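Long-range contact in SM80.1 Vicilin (Solanum melongena, PDB 5VF5), which probably serves as a seed storage protein of the 7S vicilin family, built from two cupin domains, and binds a copper ion: residues A[139-151]-A[171-183]. Numbering follows the deposited sequence.
Sequences FSAGGENPESFYR and RLFRQQKQGAIIK
Asn145 and Gln176 meet through their backbones. Gln176 O takes a nearly straight bond from Asn145 N (3.0 Å, 170°) and a weak one from Glu144 N. Asn145 O in turn accepts from Gly179 N at 2.9 Å, with the donor above the carbonyl plane. The Asn145 CG stands anti to the backbone N (chi1 -177°), and ND2 donates to Lys177 O, which lies close to the amide plane. At the other end, Arg151 NH1 donates to Phe173 O at 3.1 Å; the oxygen lies in the guanidinium plane, while NH1 sits above the carbonyl plane. The contact ties the loop after strand 120-128 to the chain running from the helical extension of the first cupin domain back to its sheet, where strand 181-183 pairs with strand 60-65. One water bridges the two segments, donating to Gly142 O and Leu172 O and accepting from Gln176 N. Tyr150 CB lies 3.6 Å from the centroid of the Phe173 ring, over its face, a CH-pi contact. The ring planes are nearly parallel but displaced, with little overlap. Lys177 NZ donates a hydrogen bond to Arg174 O at 2.8 Å. It stays 4.3 Å from Glu144 OE1, too far for a salt bridge.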
loop_
_atom_site.group_PDB
_atom_site.type_symbol
_atom_site.label_atom_id
_atom_site.label_comp_id
_atom_site.label_asym_id
_atom_site.label_seq_id
_atom_site.Cartn_x
_atom_site.Cartn_y
_atom_site.Cartn_z
ATOM N N PHE A 139 8.781 7.459 19.241
ATOM C CA PHE A 139 8.666 6.419 20.263
ATOM C C PHE A 139 8.509 7.023 21.656
ATOM O O PHE A 139 9.428 7.597 22.219
ATOM C CB PHE A 139 9.880 5.484 20.249
ATOM C CG PHE A 139 9.815 4.466 19.167
ATOM C CD1 PHE A 139 9.036 3.341 19.310
ATOM C CD2 PHE A 139 10.432 4.692 17.962
ATOM C CE1 PHE A 139 8.898 2.402 18.290
ATOM C CE2 PHE A 139 10.331 3.749 16.956
ATOM C CZ PHE A 139 9.557 2.626 17.112
ATOM N N SER A 140 7.289 6.859 22.178
ATOM C CA SER A 140 6.958 7.205 23.542
ATOM C C SER A 140 7.505 6.100 24.470
ATOM O O SER A 140 8.164 6.371 25.463
ATOM C CB SER A 140 5.442 7.401 23.693
ATOM O OG SER A 140 4.732 6.424 22.926
ATOM N N ALA A 141 7.185 4.862 24.133
ATOM C CA ALA A 141 7.845 3.711 24.708
ATOM C C ALA A 141 9.293 3.690 24.298
ATOM O O ALA A 141 9.687 4.334 23.345
ATOM C CB ALA A 141 7.143 2.426 24.285
ATOM N N GLY A 142 10.072 2.915 25.004
ATOM C CA GLY A 142 11.490 2.825 24.669
ATOM C C GLY A 142 12.341 3.272 25.811
ATOM O O GLY A 142 11.871 3.398 26.944
ATOM N N GLY A 143 13.605 3.524 25.500
ATOM C CA GLY A 143 14.538 3.901 26.530
ATOM C C GLY A 143 15.866 4.236 25.903
ATOM O O GLY A 143 16.004 5.274 25.247
ATOM N N GLU A 144 16.808 3.313 26.033
ATOM C CA GLU A 144 18.049 3.440 25.276
ATOM C C GLU A 144 17.839 2.995 23.826
ATOM O O GLU A 144 18.375 3.612 22.893
ATOM C CB GLU A 144 19.179 2.631 25.918
ATOM C CG GLU A 144 19.740 3.385 27.110
ATOM C CD GLU A 144 20.856 2.661 27.799
ATOM O OE1 GLU A 144 21.353 1.663 27.212
ATOM O OE2 GLU A 144 21.216 3.120 28.916
ATOM N N ASN A 145 17.087 1.912 23.638
ATOM C CA ASN A 145 16.873 1.333 22.317
ATOM C C ASN A 145 15.504 0.624 22.235
ATOM O O ASN A 145 15.303 -0.383 22.942
ATOM C CB ASN A 145 17.989 0.344 22.027
ATOM C CG ASN A 145 17.869 -0.231 20.662
ATOM O OD1 ASN A 145 17.576 0.498 19.712
ATOM N ND2 ASN A 145 18.047 -1.543 20.548
ATOM N N PRO A 146 14.543 1.134 21.416
ATOM C CA PRO A 146 14.630 2.392 20.692
ATOM C C PRO A 146 14.701 3.579 21.644
ATOM O O PRO A 146 14.267 3.473 22.791
ATOM C CB PRO A 146 13.323 2.412 19.886
ATOM C CG PRO A 146 12.369 1.745 20.790
ATOM C CD PRO A 146 13.143 0.702 21.570
ATOM N N GLU A 147 15.290 4.687 21.189
ATOM C CA GLU A 147 15.355 5.880 22.013
ATOM C C GLU A 147 13.953 6.399 22.214
ATOM O O GLU A 147 13.229 6.618 21.244
ATOM C CB GLU A 147 16.230 6.948 21.353
ATOM C CG GLU A 147 16.473 8.165 22.192
ATOM C CD GLU A 147 17.363 9.127 21.443
ATOM O OE1 GLU A 147 18.497 8.733 21.058
ATOM O OE2 GLU A 147 16.894 10.240 21.217
ATOM N N SER A 148 13.564 6.581 23.485
ATOM C CA SER A 148 12.308 7.231 23.794
ATOM C C SER A 148 12.464 8.720 23.679
ATOM O O SER A 148 13.446 9.292 24.165
ATOM C CB SER A 148 11.865 6.911 25.225
ATOM O OG SER A 148 10.694 7.649 25.583
ATOM N N PHE A 149 11.479 9.382 23.102
ATOM C CA PHE A 149 11.523 10.855 23.048
ATOM C C PHE A 149 11.476 11.518 24.413
ATOM O O PHE A 149 11.800 12.683 24.535
ATOM C CB PHE A 149 10.509 11.465 22.071
ATOM C CG PHE A 149 9.063 11.163 22.391
ATOM C CD1 PHE A 149 8.445 11.608 23.561
ATOM C CD2 PHE A 149 8.295 10.495 21.483
ATOM C CE1 PHE A 149 7.107 11.362 23.808
ATOM C CE2 PHE A 149 6.948 10.259 21.714
ATOM C CZ PHE A 149 6.359 10.704 22.886
ATOM N N TYR A 150 11.053 10.795 25.450
ATOM C CA TYR A 150 11.096 11.377 26.787
ATOM C C TYR A 150 12.524 11.755 27.201
ATOM O O TYR A 150 12.702 12.654 28.007
ATOM C CB TYR A 150 10.465 10.497 27.813
ATOM C CG TYR A 150 8.927 10.395 27.783
ATOM C CD1 TYR A 150 8.143 11.314 28.406
ATOM C CD2 TYR A 150 8.307 9.360 27.124
ATOM C CE1 TYR A 150 6.779 11.181 28.468
ATOM C CE2 TYR A 150 6.927 9.231 27.165
ATOM C CZ TYR A 150 6.189 10.170 27.804
ATOM O OH TYR A 150 4.831 9.978 27.828
ATOM N N ARG A 151 13.517 11.089 26.636
ATOM C CA ARG A 151 14.913 11.405 26.965
ATOM C C ARG A 151 15.387 12.750 26.424
ATOM O O ARG A 151 16.458 13.259 26.827
ATOM C CB ARG A 151 15.807 10.288 26.482
ATOM C CG ARG A 151 15.572 9.013 27.266
ATOM C CD ARG A 151 16.225 7.840 26.573
ATOM N NE ARG A 151 17.663 7.991 26.344
ATOM C CZ ARG A 151 18.574 7.357 27.062
ATOM N NH1 ARG A 151 18.169 6.573 28.045
ATOM N NH2 ARG A 151 19.877 7.527 26.813
ATOM N N ARG A 171 15.824 6.596 35.389
ATOM C CA ARG A 171 16.023 5.144 35.334
ATOM C C ARG A 171 14.964 4.433 34.497
ATOM O O ARG A 171 15.292 3.544 33.734
ATOM C CB ARG A 171 16.036 4.532 36.750
ATOM C CG ARG A 171 16.634 3.148 36.817
ATOM C CD ARG A 171 16.736 2.604 38.247
ATOM N NE ARG A 171 15.666 1.632 38.538
ATOM C CZ ARG A 171 15.672 0.333 38.209
ATOM N NH1 ARG A 171 16.706 -0.225 37.571
ATOM N NH2 ARG A 171 14.620 -0.427 38.516
ATOM N N LEU A 172 13.698 4.841 34.619
ATOM C CA LEU A 172 12.587 4.266 33.848
ATOM C C LEU A 172 12.910 4.313 32.367
ATOM O O LEU A 172 12.671 3.363 31.628
ATOM C CB LEU A 172 11.287 5.034 34.124
ATOM C CG LEU A 172 10.086 4.784 33.188
ATOM C CD1 LEU A 172 9.549 3.383 33.404
ATOM C CD2 LEU A 172 8.982 5.817 33.352
ATOM N N PHE A 173 13.435 5.446 31.945
ATOM C CA PHE A 173 13.683 5.705 30.534
ATOM C C PHE A 173 15.022 5.207 30.037
ATOM O O PHE A 173 15.365 5.499 28.916
ATOM C CB PHE A 173 13.455 7.173 30.192
ATOM C CG PHE A 173 12.012 7.585 30.292
ATOM C CD1 PHE A 173 11.065 7.016 29.469
ATOM C CD2 PHE A 173 11.608 8.523 31.214
ATOM C CE1 PHE A 173 9.736 7.379 29.589
ATOM C CE2 PHE A 173 10.306 8.907 31.305
ATOM C CZ PHE A 173 9.350 8.312 30.515
ATOM N N ARG A 174 15.727 4.424 30.866
ATOM C CA ARG A 174 16.993 3.733 30.487
ATOM C C ARG A 174 16.882 2.210 30.441
ATOM O O ARG A 174 17.806 1.541 30.016
ATOM C CB ARG A 174 18.140 4.047 31.501
ATOM C CG ARG A 174 18.688 5.449 31.554
ATOM C CD ARG A 174 20.041 5.451 32.286
ATOM N NE ARG A 174 20.016 4.877 33.644
ATOM C CZ ARG A 174 19.752 5.549 34.771
ATOM N NH1 ARG A 174 19.447 6.852 34.747
ATOM N NH2 ARG A 174 19.775 4.907 35.944
ATOM N N GLN A 175 15.762 1.637 30.879
ATOM C CA GLN A 175 15.684 0.192 31.046
ATOM C C GLN A 175 15.570 -0.563 29.730
ATOM O O GLN A 175 16.077 -1.677 29.619
ATOM C CB GLN A 175 14.514 -0.200 31.940
ATOM C CG GLN A 175 14.619 0.346 33.348
ATOM C CD GLN A 175 15.947 -0.003 33.974
ATOM O OE1 GLN A 175 16.233 -1.195 34.188
ATOM N NE2 GLN A 175 16.805 1.019 34.223
ATOM N N GLN A 176 14.812 -0.011 28.764
ATOM C CA GLN A 176 14.575 -0.698 27.494
ATOM C C GLN A 176 15.753 -0.572 26.562
ATOM O O GLN A 176 16.106 0.534 26.165
ATOM C CB GLN A 176 13.300 -0.136 26.820
ATOM C CG GLN A 176 12.907 -0.842 25.521
ATOM C CD GLN A 176 12.630 -2.299 25.727
ATOM O OE1 GLN A 176 13.531 -3.131 25.641
ATOM N NE2 GLN A 176 11.385 -2.621 26.061
ATOM N N LYS A 177 16.291 -1.737 26.205
ATOM C CA LYS A 177 17.451 -1.835 25.338
ATOM C C LYS A 177 17.270 -2.821 24.165
ATOM O O LYS A 177 18.155 -2.941 23.341
ATOM C CB LYS A 177 18.670 -2.300 26.150
ATOM C CG LYS A 177 18.999 -1.417 27.349
ATOM C CD LYS A 177 20.195 -1.933 28.140
ATOM C CE LYS A 177 20.554 -0.972 29.268
ATOM N NZ LYS A 177 19.433 -0.689 30.205
ATOM N N GLN A 178 16.121 -3.467 24.091
ATOM C CA GLN A 178 15.891 -4.610 23.219
ATOM C C GLN A 178 15.415 -4.229 21.812
ATOM O O GLN A 178 15.377 -5.079 20.956
ATOM C CB GLN A 178 14.867 -5.553 23.856
ATOM C CG GLN A 178 15.193 -6.008 25.269
ATOM C CD GLN A 178 13.998 -6.664 25.943
ATOM O OE1 GLN A 178 13.955 -7.883 25.989
ATOM N NE2 GLN A 178 12.963 -5.846 26.412
ATOM N N GLY A 179 15.023 -2.968 21.600
ATOM C CA GLY A 179 14.602 -2.490 20.304
ATOM C C GLY A 179 13.098 -2.428 20.129
ATOM O O GLY A 179 12.348 -2.644 21.073
ATOM N N ALA A 180 12.673 -2.059 18.917
ATOM C CA ALA A 180 11.297 -1.584 18.715
ATOM C C ALA A 180 10.266 -2.695 18.529
ATOM O O ALA A 180 9.072 -2.438 18.647
ATOM C CB ALA A 180 11.244 -0.667 17.503
ATOM N N ILE A 181 10.695 -3.892 18.133
ATOM C CA ILE A 181 9.820 -5.037 17.969
ATOM C C ILE A 181 10.469 -6.224 18.653
ATOM O O ILE A 181 11.592 -6.644 18.287
ATOM C CB ILE A 181 9.505 -5.392 16.489
ATOM C CG1 ILE A 181 9.090 -4.133 15.685
ATOM C CG2 ILE A 181 8.437 -6.468 16.439
ATOM C CD1 ILE A 181 8.930 -4.378 14.191
ATOM N N ILE A 182 9.801 -6.728 19.683
ATOM C CA ILE A 182 10.403 -7.646 20.635
ATOM C C ILE A 182 9.493 -8.842 20.871
ATOM O O ILE A 182 8.310 -8.882 20.425
ATOM C CB ILE A 182 10.729 -6.908 21.963
ATOM C CG1 ILE A 182 9.469 -6.426 22.668
ATOM C CG2 ILE A 182 11.750 -5.813 21.757
ATOM C CD1 ILE A 182 9.710 -5.870 24.064
ATOM N N LYS A 183 9.998 -9.812 21.626
ATOM C CA LYS A 183 9.184 -10.964 21.980
ATOM C C LYS A 183 8.017 -10.566 22.873
ATOM O O LYS A 183 8.187 -9.795 23.772
ATOM C CB LYS A 183 10.061 -11.994 22.704
ATOM C CG LYS A 183 9.366 -13.281 23.043
ATOM C CD LYS A 183 10.380 -14.203 23.664
ATOM C CE LYS A 183 10.122 -15.690 23.394
ATOM N NZ LYS A 183 11.330 -16.456 23.433
HETATM O O HOH W 1 13.132 2.329 29.154
#